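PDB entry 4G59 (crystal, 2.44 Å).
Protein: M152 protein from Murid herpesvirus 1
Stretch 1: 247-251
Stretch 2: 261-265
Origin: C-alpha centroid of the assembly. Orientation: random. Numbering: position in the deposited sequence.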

# COMPACT_ATOMS: atom_id res chain seq x y z
N ASP B 247 18.75 -22.47 -7.18
CA ASP B 247 17.63 -23.32 -6.81
C ASP B 247 16.82 -22.65 -5.71
O ASP B 247 17.29 -22.47 -4.58
N PHE B 248 15.59 -22.29 -6.06
CA PHE B 248 14.70 -21.59 -5.15
C PHE B 248 13.28 -22.00 -5.47
O PHE B 248 12.99 -22.48 -6.57
N ALA B 249 12.37 -21.81 -4.52
CA ALA B 249 10.96 -21.97 -4.84
C ALA B 249 10.16 -20.94 -4.10
O ALA B 249 10.42 -20.65 -2.92
N PHE B 250 9.17 -20.38 -4.79
CA PHE B 250 8.24 -19.48 -4.13
C PHE B 250 7.18 -20.34 -3.47
O PHE B 250 6.69 -21.29 -4.09
N VAL B 251 6.84 -20.04 -2.23
CA VAL B 251 5.73 -20.72 -1.56
C VAL B 251 4.60 -19.73 -1.35
O VAL B 251 4.81 -18.64 -0.80
N THR B 261 3.81 -24.53 -4.42
CA THR B 261 5.19 -24.16 -4.67
C THR B 261 5.27 -23.83 -6.15
O THR B 261 4.64 -24.51 -6.99
N VAL B 262 6.00 -22.76 -6.48
CA VAL B 262 6.16 -22.37 -7.87
C VAL B 262 7.65 -22.22 -8.08
O VAL B 262 8.31 -21.50 -7.32
N LYS B 263 8.18 -22.89 -9.10
CA LYS B 263 9.61 -22.85 -9.37
C LYS B 263 9.89 -23.33 -10.77
O LYS B 263 8.97 -23.75 -11.47
N TYR B 264 11.15 -23.26 -11.20
CA TYR B 264 11.54 -23.78 -12.51
C TYR B 264 12.04 -25.24 -12.41
O TYR B 264 12.70 -25.61 -11.43
N SER B 265 11.73 -26.06 -13.41
CA SER B 265 12.37 -27.39 -13.50
C SER B 265 12.75 -27.73 -14.93
O SER B 265 12.24 -27.11 -15.86

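Antiparallel strands illustrate a general rule of β-structure: the backbone fixes the register, and the side chains then pack in rows on alternate faces of the sheet. The pairing of 247-251 with 261-265 in the M152 protein is a compact example, burying 336 Å² in total. Its anchor is the hydrogen-bonded pair Phe-250 and Val-262. Phe-250 N donates to Val-262 O at 2.9 Å, and Val-262 N returns a bond to Phe-250 O, also at 2.9 Å; both are close to straight. The same carbonyl receives a CA-H...O contact, with Thr-261 CA lying 3.3 Å from Phe-250 O.

Because the two residues of a bridge project to the same face, Phe-250 and Val-262 share one side of the sheet. Their contact is made at the base of the side chains, where Phe-250 CB and Val-262 CB are 4.5 Å apart. Phe-250 is in the m rotamer (chi1 -71°), which carries the end of its ring away from the other stretch, while Val-262 is t. Val-262 O lies near the plane of the Phe-250 ring, at its edge. The next pair, Val-251 (t) and Thr-261 (p), is of the non-hydrogen-bonded type and faces the other side of the sheet, where Val-251 CG2 approaches Thr-261 CG2 at 4.3 Å.

Phe-248, which has more area covered by the opposing stretch than any other residue here, shows that a side chain need not start out pointing at its partner. Its CA-to-CB bond runs sideways, yet with chi1 at 60° (p) the end of the ring comes nearer the second stretch. There Phe-248 CZ meets Tyr-264 CD1 at 3.9 Å, an apolar contact in which the phenylalanine atom sits at the edge of the tyrosine ring. Tyr-264, an m rotamer, also begins sideways and comes nearer at its end; its hydroxyl is hydrogen-bonded elsewhere in the structure.

Between these aromatic and aliphatic contacts lies a more intimate one. Lys-263 directs its CA-to-CB bond toward the first stretch, so that Lys-263 CB packs 3.4 Å from Phe-248 O and 3.9 Å from Ala-249 CB. The rest of the chain (p, t, t, p) leads away, and Lys-263 NZ makes a weak hydrogen bond of 3.3 Å to Tyr-264 O, although the amine's modelled position is uncertain. No side-chain hydrogen bond crosses between the stretches: backbone bonds hold the pair together, and the side chains add apolar packing.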

# COMPACT_ATOMS: atom_id res chain seq x y z
CB ASP B 247 18.12 -24.70 -6.38
CG ASP B 247 16.98 -25.62 -5.98
OD1 ASP B 247 15.89 -25.52 -6.59
OD2 ASP B 247 17.19 -26.44 -5.06
CB PHE B 248 14.84 -20.08 -5.34
CG PHE B 248 14.51 -19.62 -6.73
CD1 PHE B 248 13.22 -19.26 -7.08
CD2 PHE B 248 15.50 -19.57 -7.70
CE1 PHE B 248 12.93 -18.86 -8.35
CE2 PHE B 248 15.21 -19.16 -8.97
CZ PHE B 248 13.93 -18.81 -9.30
CB ALA B 249 10.48 -23.38 -4.52
CB PHE B 250 7.60 -18.55 -5.15
CG PHE B 250 8.54 -17.50 -5.69
CD1 PHE B 250 8.66 -16.28 -5.07
CD2 PHE B 250 9.30 -17.75 -6.83
CE1 PHE B 250 9.52 -15.31 -5.56
CE2 PHE B 250 10.18 -16.77 -7.33
CZ PHE B 250 10.29 -15.55 -6.69
CB VAL B 251 6.13 -21.36 -0.22
CG1 VAL B 251 4.94 -22.10 0.39
CG2 VAL B 251 7.28 -22.32 -0.43
CB THR B 261 6.17 -25.30 -4.33
OG1 THR B 261 5.83 -26.45 -5.10
CG2 THR B 261 6.07 -25.66 -2.87
CB VAL B 262 5.48 -21.03 -8.18
CG1 VAL B 262 5.37 -20.85 -9.68
CG2 VAL B 262 4.10 -20.93 -7.54
CB LYS B 263 10.34 -23.73 -8.38
CG LYS B 263 10.02 -25.17 -8.55
CD LYS B 263 10.97 -26.00 -7.72
CE LYS B 263 10.81 -27.46 -8.08
NZ LYS B 263 11.11 -27.80 -9.51
CB TYR B 264 12.66 -22.92 -13.12
CG TYR B 264 12.33 -21.48 -13.45
CD1 TYR B 264 12.89 -20.44 -12.71
CD2 TYR B 264 11.51 -21.15 -14.54
CE1 TYR B 264 12.61 -19.11 -13.02
CE2 TYR B 264 11.23 -19.82 -14.86
CZ TYR B 264 11.78 -18.80 -14.09
OH TYR B 264 11.51 -17.48 -14.41
CB SER B 265 11.49 -28.50 -12.91
OG SER B 265 11.63 -28.58 -11.50